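Local coordinates for succinoglycan biosynthesis protein (Bacillus cereus ATCC 14579, PDB 2QGM) that is of unproven function but belongs to the erythromycin esterase family and may act as an esterase-like hydrolase, at residues N73-V77 and A290-Q294; K93-V97 and M302-H306; F348-Y354 and I410-I414; F374-L378 and K399-A403. Numbering follows the deposited sequence.

Interaction 1 (N73-V77 and A290-Q294); sequences NAQYV and AMWAQ
Before the strand starts, the chain 73-77 bends at Gln75 (phi/psi -91/-12), whose CA lies 8.2 Å from the CA of Gln294, the nearest such pair. Its CA-to-CB bond points toward the helix (chi1 m, chi2 t), but Gln75 NE2 stays 4.0 Å from Gln294 NE2 with no hydrogen bond; the Gln294 amide (chi1 t, chi2 p) is instead bonded to Thr301 and Gly299. Tyr76 (-127/128) opens the strand and makes most of the contact. With chi1 at -65° and chi2 at 78°, its ring end reaches the helix surface: Tyr76 OH comes within 3.0 Å of Gln294 CB and 3.6 Å of Met291 CA, Tyr76 CE2 lies 3.9 Å from selenomethionine Met291 CG, and the ring edge meets Ala290 O at 3.9 Å from CE2. Segment 290-294 is one turn within helix 276-297, with Gln294 N weakly bonded to Ala290 O (3.3 Å). Tyr76 and Met291 also both touch Leu332 of helix 324-332. Together, the segments bury 236 Å² in helix-on-sheet packing, as expected of a layered alpha/beta fold.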
loop_
_atom_site.group_PDB
_atom_site.type_symbol
_atom_site.label_atom_id
_atom_site.label_comp_id
_atom_site.label_asym_id
_atom_site.label_seq_id
_atom_site.Cartn_x
_atom_site.Cartn_y
_atom_site.Cartn_z
ATOM N N ASN A 73 -16.624 11.915 -2.523
ATOM C CA ASN A 73 -17.013 10.758 -3.317
ATOM C C ASN A 73 -15.855 10.127 -4.084
ATOM O O ASN A 73 -16.071 9.430 -5.068
ATOM C CB ASN A 73 -18.129 11.144 -4.288
ATOM C CG ASN A 73 -17.820 12.411 -5.056
ATOM O OD1 ASN A 73 -16.841 12.477 -5.801
ATOM N ND2 ASN A 73 -18.662 13.429 -4.882
ATOM N N ALA A 74 -14.630 10.363 -3.629
ATOM C CA ALA A 74 -13.469 9.776 -4.283
ATOM C C ALA A 74 -13.582 8.253 -4.240
ATOM O O ALA A 74 -13.945 7.684 -3.204
ATOM C CB ALA A 74 -12.192 10.228 -3.585
ATOM N N GLN A 75 -13.275 7.590 -5.356
ATOM C CA GLN A 75 -13.353 6.127 -5.409
ATOM C C GLN A 75 -12.042 5.422 -5.039
ATOM O O GLN A 75 -12.033 4.208 -4.847
ATOM C CB GLN A 75 -13.798 5.664 -6.798
ATOM C CG GLN A 75 -15.170 6.165 -7.238
ATOM C CD GLN A 75 -15.524 5.669 -8.626
ATOM O OE1 GLN A 75 -14.749 5.831 -9.565
ATOM N NE2 GLN A 75 -16.700 5.060 -8.762
ATOM N N TYR A 76 -10.944 6.172 -4.957
ATOM C CA TYR A 76 -9.652 5.592 -4.583
ATOM C C TYR A 76 -9.027 6.354 -3.425
ATOM O O TYR A 76 -8.893 7.579 -3.482
ATOM C CB TYR A 76 -8.648 5.630 -5.734
ATOM C CG TYR A 76 -9.010 4.797 -6.933
ATOM C CD1 TYR A 76 -9.958 5.240 -7.848
ATOM C CD2 TYR A 76 -8.353 3.598 -7.191
ATOM C CE1 TYR A 76 -10.238 4.517 -9.000
ATOM C CE2 TYR A 76 -8.622 2.862 -8.348
ATOM C CZ TYR A 76 -9.562 3.334 -9.250
ATOM O OH TYR A 76 -9.797 2.667 -10.433
ATOM N N VAL A 77 -8.641 5.638 -2.373
ATOM C CA VAL A 77 -8.006 6.283 -1.224
ATOM C C VAL A 77 -6.685 5.602 -0.893
ATOM O O VAL A 77 -6.648 4.393 -0.657
ATOM C CB VAL A 77 -8.914 6.249 0.039
ATOM C CG1 VAL A 77 -8.122 6.692 1.268
ATOM C CG2 VAL A 77 -10.114 7.165 -0.144
ATOM N N ALA A 290 -4.175 -1.736 -8.702
ATOM C CA ALA A 290 -5.172 -1.031 -7.899
ATOM C C ALA A 290 -6.390 -0.665 -8.750
ATOM O O ALA A 290 -7.536 -0.837 -8.323
ATOM C CB ALA A 290 -4.563 0.211 -7.300
HETATM N N MSE A 291 -6.133 -0.158 -9.954
HETATM C CA MSE A 291 -7.202 0.220 -10.865
HETATM C C MSE A 291 -7.904 -1.001 -11.433
HETATM O O MSE A 291 -9.095 -0.953 -11.720
HETATM C CB MSE A 291 -6.646 1.118 -11.974
HETATM C CG MSE A 291 -6.301 2.495 -11.414
HETATM SE SE MSE A 291 -5.617 3.794 -12.672
HETATM C CE MSE A 291 -7.155 3.920 -13.843
ATOM N N TRP A 292 -7.178 -2.104 -11.588
ATOM C CA TRP A 292 -7.806 -3.313 -12.093
ATOM C C TRP A 292 -8.868 -3.760 -11.081
ATOM O O TRP A 292 -9.947 -4.209 -11.450
ATOM C CB TRP A 292 -6.780 -4.433 -12.277
ATOM C CG TRP A 292 -7.421 -5.777 -12.437
ATOM C CD1 TRP A 292 -7.937 -6.315 -13.581
ATOM C CD2 TRP A 292 -7.666 -6.727 -11.398
ATOM N NE1 TRP A 292 -8.491 -7.546 -13.316
ATOM C CE2 TRP A 292 -8.340 -7.823 -11.975
ATOM C CE3 TRP A 292 -7.384 -6.761 -10.023
ATOM C CZ2 TRP A 292 -8.741 -8.942 -11.234
ATOM C CZ3 TRP A 292 -7.780 -7.870 -9.283
ATOM C CH2 TRP A 292 -8.452 -8.946 -9.892
ATOM N N ALA A 293 -8.552 -3.628 -9.799
ATOM C CA ALA A 293 -9.475 -4.034 -8.760
ATOM C C ALA A 293 -10.759 -3.211 -8.808
ATOM O O ALA A 293 -11.862 -3.751 -8.681
ATOM C CB ALA A 293 -8.822 -3.897 -7.395
ATOM N N GLN A 294 -10.608 -1.904 -8.985
ATOM C CA GLN A 294 -11.752 -1.003 -9.030
ATOM C C GLN A 294 -12.639 -1.273 -10.238
ATOM O O GLN A 294 -13.856 -1.380 -10.114
ATOM C CB GLN A 294 -11.278 0.448 -9.076
ATOM C CG GLN A 294 -12.396 1.471 -9.191
ATOM C CD GLN A 294 -13.376 1.412 -8.035
ATOM O OE1 GLN A 294 -12.996 1.165 -6.888
ATOM N NE2 GLN A 294 -14.645 1.651 -8.331
#

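Interaction 2 (K93-V97 and M302-H306); sequences KFRLV and MVWAH
This is a buried helix-on-sheet contact within a beta-alpha-beta crossover: helix 87-104 connects parallel strands 76-79 and 108-111, and strand 301-304 lies between them in the sheet. The short axes of helix 93-97 and strand 302-304 are antiparallel (169°) and approach to 11.1 Å. The register pairs Lys93 CA with Trp304 CA at 8.5 Å and Val97 CA with Met302 CA at 7.8 Å; these four residues, one helical turn apart and two strand positions apart, all point their CA-to-CB bonds toward the partner. Val97 (chi1 t) brings CG1 to 3.8 Å from SE of selenomethionine Met302 and CG2 to 4.0 Å from Trp304 CZ3, at the indole edge. Trp304 (chi1 175°, chi2 -58°) offers a face to Lys93 (m, t, p, t), while its NE1 bonds to Tyr140. Lys93 NZ is salt-bridged to Glu81, so the buried charge is paired. Lys93 CE lies 3.5 Å from the Trp304 six-membered ring centroid, and NZ forms a cation-pi contact 3.2 Å from the five-membered centroid, 7° off its normal.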
loop_
_atom_site.group_PDB
_atom_site.type_symbol
_atom_site.label_atom_id
_atom_site.label_comp_id
_atom_site.label_asym_id
_atom_site.label_seq_id
_atom_site.Cartn_x
_atom_site.Cartn_y
_atom_site.Cartn_z
ATOM N N LYS A 93 -4.587 2.520 11.098
ATOM C CA LYS A 93 -4.953 2.281 9.714
ATOM C C LYS A 93 -6.083 1.260 9.647
ATOM O O LYS A 93 -6.949 1.344 8.792
ATOM C CB LYS A 93 -3.746 1.808 8.902
ATOM C CG LYS A 93 -2.786 2.937 8.578
ATOM C CD LYS A 93 -1.586 2.491 7.764
ATOM C CE LYS A 93 -1.986 2.061 6.373
ATOM N NZ LYS A 93 -0.777 1.692 5.594
ATOM N N PHE A 94 -6.059 0.293 10.554
ATOM C CA PHE A 94 -7.108 -0.714 10.637
ATOM C C PHE A 94 -8.411 0.017 11.006
ATOM O O PHE A 94 -9.461 -0.243 10.421
ATOM C CB PHE A 94 -6.685 -1.747 11.695
ATOM C CG PHE A 94 -7.744 -2.750 12.084
ATOM C CD1 PHE A 94 -8.902 -2.946 11.328
ATOM C CD2 PHE A 94 -7.555 -3.524 13.234
ATOM C CE1 PHE A 94 -9.855 -3.898 11.721
ATOM C CE2 PHE A 94 -8.496 -4.471 13.628
ATOM C CZ PHE A 94 -9.653 -4.666 12.873
ATOM N N ARG A 95 -8.342 0.946 11.959
ATOM C CA ARG A 95 -9.539 1.691 12.339
ATOM C C ARG A 95 -10.065 2.450 11.119
ATOM O O ARG A 95 -11.261 2.432 10.837
ATOM C CB ARG A 95 -9.230 2.659 13.492
ATOM C CG ARG A 95 -10.395 3.526 13.936
ATOM C CD ARG A 95 -10.048 4.272 15.224
ATOM N NE ARG A 95 -10.998 5.339 15.531
ATOM C CZ ARG A 95 -12.238 5.145 15.968
ATOM N NH1 ARG A 95 -12.697 3.914 16.166
ATOM N NH2 ARG A 95 -13.030 6.187 16.196
ATOM N N LEU A 96 -9.161 3.098 10.386
ATOM C CA LEU A 96 -9.534 3.846 9.188
ATOM C C LEU A 96 -10.180 2.935 8.140
ATOM O O LEU A 96 -11.195 3.286 7.555
ATOM C CB LEU A 96 -8.302 4.528 8.585
ATOM C CG LEU A 96 -8.135 6.048 8.695
ATOM C CD1 LEU A 96 -8.907 6.606 9.883
ATOM C CD2 LEU A 96 -6.644 6.375 8.783
ATOM N N VAL A 97 -9.583 1.772 7.905
ATOM C CA VAL A 97 -10.115 0.810 6.943
ATOM C C VAL A 97 -11.526 0.411 7.361
ATOM O O VAL A 97 -12.462 0.428 6.557
ATOM C CB VAL A 97 -9.211 -0.462 6.865
ATOM C CG1 VAL A 97 -9.905 -1.557 6.050
ATOM C CG2 VAL A 97 -7.859 -0.107 6.239
HETATM N N MSE A 302 -9.268 0.947 -1.627
HETATM C CA MSE A 302 -8.313 1.430 -0.647
HETATM C C MSE A 302 -6.941 0.879 -1.019
HETATM O O MSE A 302 -6.809 -0.303 -1.328
HETATM C CB MSE A 302 -8.684 0.931 0.746
HETATM C CG MSE A 302 -10.047 1.390 1.261
HETATM SE SE MSE A 302 -10.591 0.342 2.817
HETATM C CE MSE A 302 -11.137 -1.239 1.869
ATOM N N VAL A 303 -5.927 1.736 -1.008
ATOM C CA VAL A 303 -4.569 1.301 -1.309
ATOM C C VAL A 303 -3.736 1.459 -0.033
ATOM O O VAL A 303 -3.484 2.570 0.437
ATOM C CB VAL A 303 -3.944 2.126 -2.453
ATOM C CG1 VAL A 303 -2.479 1.711 -2.675
ATOM C CG2 VAL A 303 -4.751 1.908 -3.724
ATOM N N TRP A 304 -3.348 0.324 0.534
ATOM C CA TRP A 304 -2.549 0.289 1.755
ATOM C C TRP A 304 -1.097 0.073 1.357
ATOM O O TRP A 304 -0.753 -0.956 0.772
ATOM C CB TRP A 304 -3.024 -0.864 2.645
ATOM C CG TRP A 304 -2.205 -1.098 3.889
ATOM C CD1 TRP A 304 -0.870 -1.374 3.960
ATOM C CD2 TRP A 304 -2.698 -1.158 5.236
ATOM N NE1 TRP A 304 -0.504 -1.610 5.268
ATOM C CE2 TRP A 304 -1.609 -1.482 6.069
ATOM C CE3 TRP A 304 -3.960 -0.970 5.816
ATOM C CZ2 TRP A 304 -1.739 -1.627 7.456
ATOM C CZ3 TRP A 304 -4.091 -1.113 7.195
ATOM C CH2 TRP A 304 -2.985 -1.438 7.998
ATOM N N ALA A 305 -0.239 1.035 1.671
ATOM C CA ALA A 305 1.170 0.913 1.311
ATOM C C ALA A 305 1.964 1.932 2.098
ATOM O O ALA A 305 1.401 2.690 2.879
ATOM C CB ALA A 305 1.340 1.161 -0.189
ATOM N N HIS A 306 3.273 1.937 1.906
ATOM C CA HIS A 306 4.115 2.898 2.592
ATOM C C HIS A 306 3.806 4.292 2.044
ATOM O O HIS A 306 3.312 4.423 0.927
ATOM C CB HIS A 306 5.588 2.582 2.341
ATOM C CG HIS A 306 6.522 3.329 3.240
ATOM N ND1 HIS A 306 6.786 4.675 3.097
ATOM C CD2 HIS A 306 7.230 2.922 4.321
ATOM C CE1 HIS A 306 7.613 5.064 4.050
ATOM N NE2 HIS A 306 7.897 4.018 4.807
#

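Interaction 3 (F348-Y354 and I410-I414); sequences FTLYSEY and IGGQI
Two chain pieces run in the same direction here, a short, irregular parallel backbone pairing between the exit of strand 346-350 and the loop between strands 404-408 and 421-425. CA atoms pair as Leu350-Gly412 at 5.2 Å, Tyr351-Gln413 at 5.3 Å and Glu353-Ile414 at 4.9 Å. Segment 348-354 leaves its strand after Leu350 and bends at Tyr351 (-85/-86). Two backbone hydrogen bonds, Tyr351 N to Gly412 O (3.0 Å) and Ile414 N to Ser352 O (3.2 Å), flank Gln413 but use different residues on the other side, so two residues lie opposite one. Water 1 fills the gap upstream, donating to Thr349 O (3.1 Å) and Gly411 O (2.9 Å). The main bump is Phe348 (chi1 p): its ring tip presses into a hollow between two isoleucine ends, Phe348 CE2 at 3.5 Å from Ile410 CD1 and CZ at 3.8 Å from Ile414 CD1. Ile414 has the largest area covered by the other segment, 97 Å², though it remains partly exposed. Tyr351 CB rests 3.7 Å from Gln413 CG. Phe348 and Leu350 pair with strand 363-366 as a two-stranded antiparallel sheet, while Ile410 bonds through its backbone to Asn82 and through its O to His306, just before helix 307-310.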
loop_
_atom_site.group_PDB
_atom_site.type_symbol
_atom_site.label_atom_id
_atom_site.label_comp_id
_atom_site.label_asym_id
_atom_site.label_seq_id
_atom_site.Cartn_x
_atom_site.Cartn_y
_atom_site.Cartn_z
ATOM N N PHE A 348 10.593 1.809 16.611
ATOM C CA PHE A 348 9.865 1.076 15.593
ATOM C C PHE A 348 10.577 -0.222 15.259
ATOM O O PHE A 348 11.761 -0.394 15.558
ATOM C CB PHE A 348 9.734 1.926 14.332
ATOM C CG PHE A 348 11.050 2.372 13.774
ATOM C CD1 PHE A 348 11.787 1.540 12.934
ATOM C CD2 PHE A 348 11.575 3.609 14.121
ATOM C CE1 PHE A 348 13.035 1.940 12.452
ATOM C CE2 PHE A 348 12.814 4.013 13.648
ATOM C CZ PHE A 348 13.546 3.179 12.812
ATOM N N THR A 349 9.835 -1.127 14.630
ATOM C CA THR A 349 10.350 -2.427 14.224
ATOM C C THR A 349 10.964 -2.280 12.842
ATOM O O THR A 349 10.404 -1.599 11.984
ATOM C CB THR A 349 9.218 -3.459 14.121
ATOM O OG1 THR A 349 8.565 -3.595 15.391
ATOM C CG2 THR A 349 9.770 -4.808 13.676
ATOM N N LEU A 350 12.113 -2.911 12.630
ATOM C CA LEU A 350 12.778 -2.857 11.329
ATOM C C LEU A 350 13.747 -4.030 11.204
ATOM O O LEU A 350 13.852 -4.853 12.112
ATOM C CB LEU A 350 13.520 -1.519 11.147
ATOM C CG LEU A 350 14.804 -1.151 11.911
ATOM C CD1 LEU A 350 14.759 -1.709 13.323
ATOM C CD2 LEU A 350 16.017 -1.682 11.181
ATOM N N TYR A 351 14.447 -4.107 10.078
ATOM C CA TYR A 351 15.409 -5.179 9.844
ATOM C C TYR A 351 16.801 -4.933 10.412
ATOM O O TYR A 351 17.116 -5.363 11.522
ATOM C CB TYR A 351 15.530 -5.451 8.353
ATOM C CG TYR A 351 14.531 -6.451 7.844
ATOM C CD1 TYR A 351 14.576 -7.776 8.264
ATOM C CD2 TYR A 351 13.553 -6.079 6.931
ATOM C CE1 TYR A 351 13.675 -8.714 7.781
ATOM C CE2 TYR A 351 12.641 -7.006 6.440
ATOM C CZ TYR A 351 12.710 -8.325 6.871
ATOM O OH TYR A 351 11.829 -9.257 6.378
ATOM N N SER A 352 17.641 -4.253 9.640
ATOM C CA SER A 352 19.009 -3.969 10.072
ATOM C C SER A 352 19.341 -2.477 10.009
ATOM O O SER A 352 18.616 -1.694 9.391
ATOM C CB SER A 352 20.001 -4.760 9.219
ATOM O OG SER A 352 19.790 -6.156 9.369
ATOM N N GLU A 353 20.447 -2.102 10.648
ATOM C CA GLU A 353 20.896 -0.713 10.711
ATOM C C GLU A 353 21.733 -0.275 9.503
ATOM O O GLU A 353 21.610 -0.834 8.407
ATOM C CB GLU A 353 21.703 -0.494 11.995
ATOM C CG GLU A 353 21.088 -1.120 13.248
ATOM C CD GLU A 353 19.637 -0.725 13.473
ATOM O OE1 GLU A 353 18.762 -1.204 12.722
ATOM O OE2 GLU A 353 19.377 0.077 14.393
ATOM N N TYR A 354 22.585 0.727 9.712
ATOM C CA TYR A 354 23.437 1.251 8.650
ATOM C C TYR A 354 24.907 1.049 8.995
ATOM O O TYR A 354 25.233 0.360 9.955
ATOM C CB TYR A 354 23.160 2.741 8.460
ATOM C CG TYR A 354 23.891 3.365 7.295
ATOM C CD1 TYR A 354 23.612 2.982 5.985
ATOM C CD2 TYR A 354 24.827 4.373 7.502
ATOM C CE1 TYR A 354 24.248 3.590 4.907
ATOM C CE2 TYR A 354 25.469 4.989 6.434
ATOM C CZ TYR A 354 25.171 4.595 5.136
ATOM O OH TYR A 354 25.794 5.213 4.072
ATOM N N ILE A 410 10.832 6.238 6.793
ATOM C CA ILE A 410 11.639 5.079 7.174
ATOM C C ILE A 410 11.105 3.803 6.539
ATOM O O ILE A 410 9.929 3.466 6.687
ATOM C CB ILE A 410 11.648 4.880 8.706
ATOM C CG1 ILE A 410 12.143 6.164 9.395
ATOM C CG2 ILE A 410 12.546 3.701 9.066
ATOM C CD1 ILE A 410 12.063 6.112 10.910
ATOM N N GLY A 411 11.981 3.093 5.836
ATOM C CA GLY A 411 11.584 1.852 5.195
ATOM C C GLY A 411 11.756 0.647 6.100
ATOM O O GLY A 411 11.794 0.775 7.327
ATOM N N GLY A 412 11.858 -0.529 5.492
ATOM C CA GLY A 412 12.028 -1.746 6.259
ATOM C C GLY A 412 13.462 -1.929 6.704
ATOM O O GLY A 412 13.758 -2.802 7.522
ATOM N N GLN A 413 14.348 -1.096 6.165
ATOM C CA GLN A 413 15.771 -1.148 6.494
ATOM C C GLN A 413 16.382 0.248 6.540
ATOM O O GLN A 413 15.863 1.192 5.939
ATOM C CB GLN A 413 16.538 -1.963 5.450
ATOM C CG GLN A 413 16.191 -3.438 5.359
ATOM C CD GLN A 413 17.158 -4.172 4.444
ATOM O OE1 GLN A 413 18.373 -4.114 4.641
ATOM N NE2 GLN A 413 16.627 -4.864 3.441
ATOM N N ILE A 414 17.497 0.357 7.253
ATOM C CA ILE A 414 18.232 1.609 7.387
ATOM C C ILE A 414 19.732 1.350 7.255
ATOM O O ILE A 414 20.266 1.263 6.149
ATOM C CB ILE A 414 17.986 2.273 8.752
ATOM C CG1 ILE A 414 16.543 2.788 8.833
ATOM C CG2 ILE A 414 18.989 3.400 8.968
ATOM C CD1 ILE A 414 16.232 3.530 10.123
HETATM O O HOH W 1 9.931 0.091 9.464
#

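Interaction 4 (F374-L378 and K399-A403); sequences FNYTL and KWVKA
Trp400 is the centre of this contact, with 117 Å² of its surface covered; its CA-to-CB bond lies sideways, but chi1 175° and chi2 70° bring the indole end near the first turn of helix 374-380. Phe374 adopts m with chi2 at -73°, which turns its ring edge onto the indole face: a T-shaped pair, centroids of the Phe374 ring and the Trp400 six-membered ring 5.3 Å apart, planes at 74°, with Phe374 CD1 3.5 Å from Trp400 CZ2. The same phenyl edge reaches backbone oxygens, Phe374 CE1 at 3.5 Å from Trp400 O and Phe374 CZ at 3.3 Å from Ala403 O, which finds no polar partner. Thr377 (m) places CB 3.8 Å from Trp400 CZ2, and Leu378 (m, t) sets CD2 3.5 Å from Trp400 CH2. The backbones stay apart, Phe374 and Val401 being the nearest CA pair at 8.0 Å. Leu378 N bonds to Phe374 O (2.9 Å), and Ala403 N to Trp400 O (3.2 Å). This edge-to-face pair joins helices 374-380 and 395-402, beside helix 37-48, at the periphery of the alpha/beta fold.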
loop_
_atom_site.group_PDB
_atom_site.type_symbol
_atom_site.label_atom_id
_atom_site.label_comp_id
_atom_site.label_asym_id
_atom_site.label_seq_id
_atom_site.Cartn_x
_atom_site.Cartn_y
_atom_site.Cartn_z
ATOM N N PHE A 374 8.511 18.528 9.229
ATOM C CA PHE A 374 7.070 18.711 9.389
ATOM C C PHE A 374 6.674 17.910 10.624
ATOM O O PHE A 374 5.808 18.315 11.394
ATOM C CB PHE A 374 6.313 18.136 8.183
ATOM C CG PHE A 374 6.539 18.885 6.907
ATOM C CD1 PHE A 374 5.970 20.141 6.706
ATOM C CD2 PHE A 374 7.310 18.328 5.889
ATOM C CE1 PHE A 374 6.164 20.829 5.510
ATOM C CE2 PHE A 374 7.510 19.006 4.688
ATOM C CZ PHE A 374 6.933 20.262 4.501
ATOM N N ASN A 375 7.333 16.766 10.795
ATOM C CA ASN A 375 7.065 15.851 11.899
ATOM C C ASN A 375 7.207 16.441 13.291
ATOM O O ASN A 375 6.352 16.231 14.149
ATOM C CB ASN A 375 7.961 14.626 11.761
ATOM C CG ASN A 375 7.686 13.862 10.485
ATOM O OD1 ASN A 375 6.850 12.957 10.452
ATOM N ND2 ASN A 375 8.373 14.240 9.416
ATOM N N TYR A 376 8.284 17.173 13.532
ATOM C CA TYR A 376 8.452 17.745 14.851
ATOM C C TYR A 376 7.519 18.914 15.102
ATOM O O TYR A 376 7.109 19.147 16.236
ATOM C CB TYR A 376 9.922 18.099 15.082
ATOM C CG TYR A 376 10.630 16.934 15.739
ATOM C CD1 TYR A 376 10.553 16.748 17.118
ATOM C CD2 TYR A 376 11.266 15.952 14.980
ATOM C CE1 TYR A 376 11.077 15.611 17.728
ATOM C CE2 TYR A 376 11.794 14.808 15.578
ATOM C CZ TYR A 376 11.691 14.644 16.953
ATOM O OH TYR A 376 12.164 13.500 17.552
ATOM N N THR A 377 7.159 19.631 14.043
ATOM C CA THR A 377 6.235 20.750 14.187
ATOM C C THR A 377 4.858 20.177 14.521
ATOM O O THR A 377 4.123 20.726 15.339
ATOM C CB THR A 377 6.135 21.586 12.886
ATOM O OG1 THR A 377 7.409 22.174 12.589
ATOM C CG2 THR A 377 5.103 22.692 13.043
ATOM N N LEU A 378 4.517 19.057 13.891
ATOM C CA LEU A 378 3.233 18.412 14.138
ATOM C C LEU A 378 3.164 17.922 15.582
ATOM O O LEU A 378 2.090 17.892 16.190
ATOM C CB LEU A 378 3.037 17.231 13.180
ATOM C CG LEU A 378 2.752 17.557 11.708
ATOM C CD1 LEU A 378 2.770 16.263 10.884
ATOM C CD2 LEU A 378 1.399 18.249 11.587
ATOM N N LYS A 399 0.725 28.068 4.390
ATOM C CA LYS A 399 2.032 28.438 3.870
ATOM C C LYS A 399 3.031 27.359 4.279
ATOM O O LYS A 399 3.963 27.033 3.541
ATOM C CB LYS A 399 2.439 29.795 4.451
ATOM C CG LYS A 399 3.555 30.504 3.712
ATOM C CD LYS A 399 3.816 31.870 4.337
ATOM C CE LYS A 399 4.914 32.611 3.600
ATOM N NZ LYS A 399 6.181 31.829 3.599
ATOM N N TRP A 400 2.800 26.794 5.458
ATOM C CA TRP A 400 3.655 25.757 6.016
ATOM C C TRP A 400 3.674 24.454 5.209
ATOM O O TRP A 400 4.748 23.956 4.869
ATOM C CB TRP A 400 3.225 25.476 7.457
ATOM C CG TRP A 400 3.943 24.343 8.133
ATOM C CD1 TRP A 400 5.246 24.319 8.543
ATOM C CD2 TRP A 400 3.383 23.078 8.500
ATOM N NE1 TRP A 400 5.531 23.116 9.145
ATOM C CE2 TRP A 400 4.401 22.335 9.131
ATOM C CE3 TRP A 400 2.113 22.498 8.359
ATOM C CZ2 TRP A 400 4.192 21.039 9.619
ATOM C CZ3 TRP A 400 1.908 21.206 8.847
ATOM C CH2 TRP A 400 2.942 20.497 9.465
ATOM N N VAL A 401 2.504 23.898 4.899
ATOM C CA VAL A 401 2.456 22.642 4.143
ATOM C C VAL A 401 2.960 22.768 2.708
ATOM O O VAL A 401 3.384 21.780 2.106
ATOM C CB VAL A 401 1.032 22.057 4.088
ATOM C CG1 VAL A 401 0.576 21.654 5.482
ATOM C CG2 VAL A 401 0.082 23.067 3.487
ATOM N N LYS A 402 2.904 23.981 2.164
ATOM C CA LYS A 402 3.352 24.238 0.798
ATOM C C LYS A 402 4.850 24.524 0.721
ATOM O O LYS A 402 5.439 24.532 -0.362
ATOM C CB LYS A 402 2.580 25.420 0.198
ATOM C CG LYS A 402 1.125 25.112 -0.143
ATOM C CD LYS A 402 0.405 26.347 -0.657
ATOM C CE LYS A 402 -1.015 26.025 -1.102
ATOM N NZ LYS A 402 -1.037 25.130 -2.295
ATOM N N ALA A 403 5.462 24.768 1.872
ATOM C CA ALA A 403 6.889 25.053 1.939
ATOM C C ALA A 403 7.693 23.758 1.952
ATOM O O ALA A 403 7.152 22.687 2.224
ATOM C CB ALA A 403 7.191 25.870 3.194
#

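Interactions 1 and 2 cross along the chain and meet on neighbouring strands 76-79 and 301-304 of the large mixed sheet. Their centres are 13 Å apart, with Val77 O and Val303 N 2.8 Å apart in a probable hydrogen bond; Ala290 CB also packs on Val303 CG2 (4.0 Å). The sheet therefore has helix 276-297 and helix 87-104 packed against it. Interaction 3 follows in sequence, 21 Å from interaction 2 between centres, yet the two touch: His306 NE2 lies 2.8 Å from Ile410 O, a probable hydrogen bond tying the strand's exit to the 410-414 loop. Interaction 4 falls between the segments of interaction 3 in sequence but is about 9 Å away at nearest atoms, forming a separate, peripheral helix pair.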